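Local coordinates for uncharacterized protein VPA0106 (Vibrio parahaemolyticus, PDB 3U07), which is of unknown function, a probably exported protein that pairs a DUF1254 region with a DUF1214 region, at residues A[37-42]-A[296-301]; A[44-49]-A[304-309]. The protein carries 2 engineered substitutions. All coordinates share one frame; numbering follows the deposited sequence.

How the contacts relate
From the N terminus, helix 26-52 comes first and supplies one side of both contacts. Contact 1 lies near its middle and contact 2 nearer its C-terminal end. The chain then runs through the first two sheets and several helices, and returns some 250 residues later. Contact 1 closes that long loop by joining helix 26-52 to helix 295-305. Contact 2 closes one of almost the same length. It joins the same first helix to residues 304-309, which include a beta turn. The two loops cross, because their segments alternate along the chain. Their centres lie about 10 Å apart. A weak, probable hydrogen bond runs from Gln306 NE2 to Glu42 O, 3.3 Å apart.

Contact 1 of 2, residues A[37-42]-A[296-301]; sequences GYSIDE and DIFAEG
Ser39 and Ala299 form the centre of this helix pair, and each has about 48 Å² buried by the other segment. Their CA atoms are 5.6 Å apart, the nearest pair across the segments. The local axes run nearly parallel, at 20°, and come within 8.9 Å. The small side chains of Ser39 and Ala299 are consistent with this close approach. Ser39 OG lies 3.7 Å from Ala299 CA. The hydroxyl stands beside its own backbone N and anti to the carbonyl carbon (chi1 -62°), which turns it toward the second helix. There it also meets the Phe298 ring obliquely, 3.5 Å from Phe298 CD2. Its polar link to that helix is made through a water. The water lies 2.8 Å from Ser39 OG and donates to Phe298 O at 2.7 Å. This bridge gives the buried hydroxyl a partner and ties it to the backbone of the other helix.

Tyr38 packs beside Ser39. Tyr38 CD2 touches Ala299 CB at 3.9 Å, and Tyr38 CE2 lies 3.6 Å from Ala299 O. The carbonyl oxygen meets the ring obliquely. Within its own helix, Glu42 CG lies over one face of the Tyr38 ring, toward the rim.

All four touching residues are buried, so this is interior helix packing. Tyr38 also reaches Met267 and Leu270 of helix 253-273. Ile40 faces helix 215-224 through Val222 and Leu223, and Asp41 forms a salt bridge there with Arg218. Phe298 meets the ring of Tyr119, just before strand 120-125.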
# COMPACT_ATOMS: atom_id res chain seq x y z
N GLY A 37 12.81 14.24 -3.30
CA GLY A 37 12.82 13.39 -4.48
C GLY A 37 12.77 11.90 -4.21
O GLY A 37 12.33 11.12 -5.07
N TYR A 38 13.20 11.50 -3.01
CA TYR A 38 13.23 10.09 -2.62
C TYR A 38 11.97 9.30 -2.93
O TYR A 38 12.02 8.24 -3.56
CB TYR A 38 13.52 9.98 -1.12
CG TYR A 38 13.50 8.57 -0.58
CD1 TYR A 38 14.61 7.73 -0.70
CD2 TYR A 38 12.35 8.06 0.04
CE1 TYR A 38 14.58 6.42 -0.21
CE2 TYR A 38 12.32 6.76 0.53
CZ TYR A 38 13.43 5.94 0.40
OH TYR A 38 13.39 4.66 0.89
N SER A 39 10.82 9.80 -2.48
CA SER A 39 9.56 9.09 -2.71
C SER A 39 9.29 8.87 -4.20
O SER A 39 8.86 7.80 -4.61
CB SER A 39 8.40 9.85 -2.06
OG SER A 39 8.56 9.93 -0.66
N ILE A 40 9.55 9.89 -5.01
CA ILE A 40 9.35 9.79 -6.45
C ILE A 40 10.38 8.82 -7.04
O ILE A 40 10.04 7.96 -7.85
CB ILE A 40 9.50 11.16 -7.13
CG1 ILE A 40 8.38 12.09 -6.65
CG2 ILE A 40 9.43 10.99 -8.65
CD1 ILE A 40 8.64 13.56 -6.91
N ASP A 41 11.63 8.96 -6.63
CA ASP A 41 12.68 8.11 -7.16
C ASP A 41 12.42 6.63 -6.87
O ASP A 41 12.52 5.79 -7.77
CB ASP A 41 14.05 8.52 -6.59
CG ASP A 41 15.20 7.91 -7.38
OD1 ASP A 41 15.11 7.88 -8.62
OD2 ASP A 41 16.20 7.47 -6.76
N GLU A 42 12.06 6.31 -5.63
CA GLU A 42 11.81 4.92 -5.28
C GLU A 42 10.57 4.37 -5.98
O GLU A 42 10.53 3.19 -6.33
CB GLU A 42 11.70 4.78 -3.76
CG GLU A 42 12.99 5.13 -3.00
CD GLU A 42 14.18 4.27 -3.41
OE1 GLU A 42 14.04 3.03 -3.42
OE2 GLU A 42 15.25 4.83 -3.72
N ASP A 296 10.88 14.50 5.18
CA ASP A 296 11.55 13.32 5.71
C ASP A 296 10.56 12.34 6.33
O ASP A 296 10.72 11.13 6.19
CB ASP A 296 12.67 13.69 6.71
CG ASP A 296 12.21 14.58 7.84
OD1 ASP A 296 11.02 14.96 7.90
OD2 ASP A 296 13.06 14.92 8.69
N ILE A 297 9.51 12.85 6.96
CA ILE A 297 8.51 11.97 7.55
C ILE A 297 7.68 11.32 6.43
O ILE A 297 7.41 10.12 6.47
CB ILE A 297 7.59 12.74 8.53
CG1 ILE A 297 8.45 13.37 9.64
CG2 ILE A 297 6.56 11.79 9.15
CD1 ILE A 297 7.69 14.22 10.62
N PHE A 298 7.29 12.10 5.42
CA PHE A 298 6.52 11.55 4.31
C PHE A 298 7.34 10.44 3.65
O PHE A 298 6.82 9.38 3.29
CB PHE A 298 6.23 12.64 3.27
CG PHE A 298 5.47 12.15 2.06
CD1 PHE A 298 4.10 11.93 2.13
CD2 PHE A 298 6.14 11.88 0.87
CE1 PHE A 298 3.40 11.46 1.02
CE2 PHE A 298 5.45 11.40 -0.25
CZ PHE A 298 4.07 11.19 -0.17
N ALA A 299 8.64 10.70 3.49
CA ALA A 299 9.56 9.75 2.88
C ALA A 299 9.63 8.42 3.64
O ALA A 299 9.85 7.37 3.04
CB ALA A 299 10.96 10.37 2.79
N GLU A 300 9.45 8.46 4.96
CA GLU A 300 9.51 7.22 5.74
C GLU A 300 8.34 6.31 5.34
O GLU A 300 8.38 5.09 5.58
CB GLU A 300 9.47 7.50 7.25
CG GLU A 300 10.72 8.20 7.82
CD GLU A 300 12.00 7.35 7.73
OE1 GLU A 300 11.91 6.13 7.51
OE2 GLU A 300 13.10 7.92 7.90
N GLY A 301 7.31 6.89 4.74
CA GLY A 301 6.17 6.09 4.32
C GLY A 301 6.64 5.09 3.28
O GLY A 301 6.22 3.93 3.29
O HOH W 1 6.82 8.31 0.79

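Contact 2 of 2, residues A[44-49]-A[304-309]; sequences YKFFYH and LGQWGL
Phe46 and Trp307 make an edge-to-face (T-shaped) aromatic pair, in which the indole offers its edge to the phenyl face. The pair joins helix 26-52 to a type II beta turn, Gly305 to Gly308, in the 304-309 segment. The ring planes stand at 63°. The centroids of the phenyl ring and the five-membered ring are 4.3 Å apart. Trp307 NE1 sits over the centre of the phenyl face, 3.2 Å above its plane, and its N-H points toward the phenyl ring. Phe46 CG in turn lies at the indole edge, in its plane. Phe46 has CG anti to the backbone N (chi1 -178°), and this carries its ring out toward the turn.

Gln306 approaches the same phenyl ring. Its amide plane is turned 77° from the ring plane, and Gln306 OE1 meets the ring obliquely, 3.6 Å from Phe46 CD1. An extended chain brings the amide there from the turn. Gln306 CG also lies against one face of the indole, toward its rim. The two neighbouring turn residues thus pack on each other as well as on Phe46.

Neighbours include the first sheet and the loop that holds His118. Lys163 of strand 161-169 makes a cation-pi contact with Trp307 and touches Phe46. His118 NE2 is hydrogen-bonded to Trp307 N. Within the turn, a weak bond runs from Gly308 N to Gly305 O at 3.0 Å.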
# COMPACT_ATOMS: atom_id res chain seq x y z
N TYR A 44 9.58 5.27 -8.93
CA TYR A 44 10.04 5.03 -10.29
C TYR A 44 10.84 3.72 -10.36
O TYR A 44 10.58 2.88 -11.21
CB TYR A 44 10.93 6.17 -10.80
CG TYR A 44 11.44 5.89 -12.20
CD1 TYR A 44 10.55 5.83 -13.28
CD2 TYR A 44 12.78 5.61 -12.44
CE1 TYR A 44 10.99 5.49 -14.55
CE2 TYR A 44 13.23 5.27 -13.71
CZ TYR A 44 12.33 5.21 -14.77
OH TYR A 44 12.75 4.86 -16.03
N LYS A 45 11.82 3.57 -9.47
CA LYS A 45 12.64 2.35 -9.47
C LYS A 45 11.76 1.12 -9.38
O LYS A 45 11.98 0.13 -10.08
CB LYS A 45 13.63 2.35 -8.29
CG LYS A 45 14.75 3.38 -8.36
CD LYS A 45 15.65 3.25 -7.12
CE LYS A 45 16.67 4.36 -7.03
NZ LYS A 45 17.42 4.30 -5.74
N PHE A 46 10.75 1.18 -8.52
CA PHE A 46 9.85 0.05 -8.36
C PHE A 46 9.10 -0.20 -9.66
O PHE A 46 8.93 -1.34 -10.08
CB PHE A 46 8.84 0.32 -7.24
CG PHE A 46 7.90 -0.83 -7.00
CD1 PHE A 46 8.20 -1.80 -6.05
CD2 PHE A 46 6.73 -0.95 -7.74
CE1 PHE A 46 7.34 -2.88 -5.85
CE2 PHE A 46 5.87 -2.02 -7.54
CZ PHE A 46 6.17 -2.99 -6.59
N PHE A 47 8.63 0.86 -10.30
CA PHE A 47 7.91 0.73 -11.57
C PHE A 47 8.84 0.14 -12.63
O PHE A 47 8.44 -0.72 -13.41
CB PHE A 47 7.41 2.11 -12.04
CG PHE A 47 6.78 2.09 -13.41
CD1 PHE A 47 5.51 1.55 -13.61
CD2 PHE A 47 7.48 2.58 -14.51
CE1 PHE A 47 4.94 1.50 -14.88
CE2 PHE A 47 6.92 2.53 -15.79
CZ PHE A 47 5.65 2.00 -15.97
N TYR A 48 10.09 0.61 -12.64
CA TYR A 48 11.06 0.14 -13.63
C TYR A 48 11.35 -1.34 -13.46
O TYR A 48 11.30 -2.11 -14.41
CB TYR A 48 12.37 0.92 -13.50
CG TYR A 48 13.31 0.71 -14.67
CD1 TYR A 48 13.26 1.54 -15.79
CD2 TYR A 48 14.22 -0.36 -14.68
CE1 TYR A 48 14.08 1.32 -16.89
CE2 TYR A 48 15.05 -0.58 -15.78
CZ TYR A 48 14.97 0.26 -16.88
OH TYR A 48 15.78 0.04 -17.96
N HIS A 49 11.64 -1.73 -12.22
CA HIS A 49 11.97 -3.12 -11.94
C HIS A 49 10.81 -4.08 -12.10
O HIS A 49 11.02 -5.29 -12.22
CB HIS A 49 12.60 -3.21 -10.55
CG HIS A 49 13.97 -2.61 -10.48
ND1 HIS A 49 14.34 -1.71 -9.51
CD2 HIS A 49 15.04 -2.75 -11.30
CE1 HIS A 49 15.59 -1.32 -9.73
NE2 HIS A 49 16.03 -1.93 -10.81
N LEU A 304 9.55 2.65 5.10
CA LEU A 304 9.06 1.59 5.95
C LEU A 304 8.05 0.66 5.23
O LEU A 304 8.24 -0.56 5.26
CB LEU A 304 8.50 2.21 7.25
CG LEU A 304 9.63 2.86 8.12
CD1 LEU A 304 9.06 3.67 9.28
CD2 LEU A 304 10.57 1.78 8.65
N GLY A 305 7.10 1.22 4.46
CA GLY A 305 6.12 0.35 3.79
C GLY A 305 5.49 0.82 2.49
O GLY A 305 4.26 0.93 2.35
N GLN A 306 6.35 1.00 1.50
CA GLN A 306 5.94 1.47 0.18
C GLN A 306 4.64 0.89 -0.35
O GLN A 306 4.38 -0.30 -0.22
CB GLN A 306 7.07 1.25 -0.83
CG GLN A 306 6.88 1.99 -2.15
CD GLN A 306 7.98 1.67 -3.15
OE1 GLN A 306 8.37 0.51 -3.29
NE2 GLN A 306 8.46 2.68 -3.86
N TRP A 307 3.83 1.77 -0.95
CA TRP A 307 2.54 1.40 -1.53
C TRP A 307 1.48 1.03 -0.49
O TRP A 307 0.43 0.50 -0.83
CB TRP A 307 2.72 0.24 -2.52
CG TRP A 307 3.75 0.50 -3.58
CD1 TRP A 307 4.82 -0.30 -3.89
CD2 TRP A 307 3.83 1.63 -4.46
NE1 TRP A 307 5.56 0.27 -4.91
CE2 TRP A 307 4.96 1.45 -5.28
CE3 TRP A 307 3.03 2.77 -4.64
CZ2 TRP A 307 5.34 2.38 -6.25
CZ3 TRP A 307 3.41 3.70 -5.61
CH2 TRP A 307 4.55 3.49 -6.41
N GLY A 308 1.76 1.34 0.78
CA GLY A 308 0.81 1.02 1.83
C GLY A 308 -0.44 1.89 1.83
O GLY A 308 -0.42 3.06 1.44
N LEU A 309 -1.54 1.28 2.27
CA LEU A 309 -2.83 1.97 2.37
C LEU A 309 -2.82 2.96 3.52
O LEU A 309 -2.11 2.78 4.51
CB LEU A 309 -3.94 0.95 2.64
CG LEU A 309 -4.59 0.18 1.49
CD1 LEU A 309 -5.38 -0.99 2.05
CD2 LEU A 309 -5.50 1.11 0.69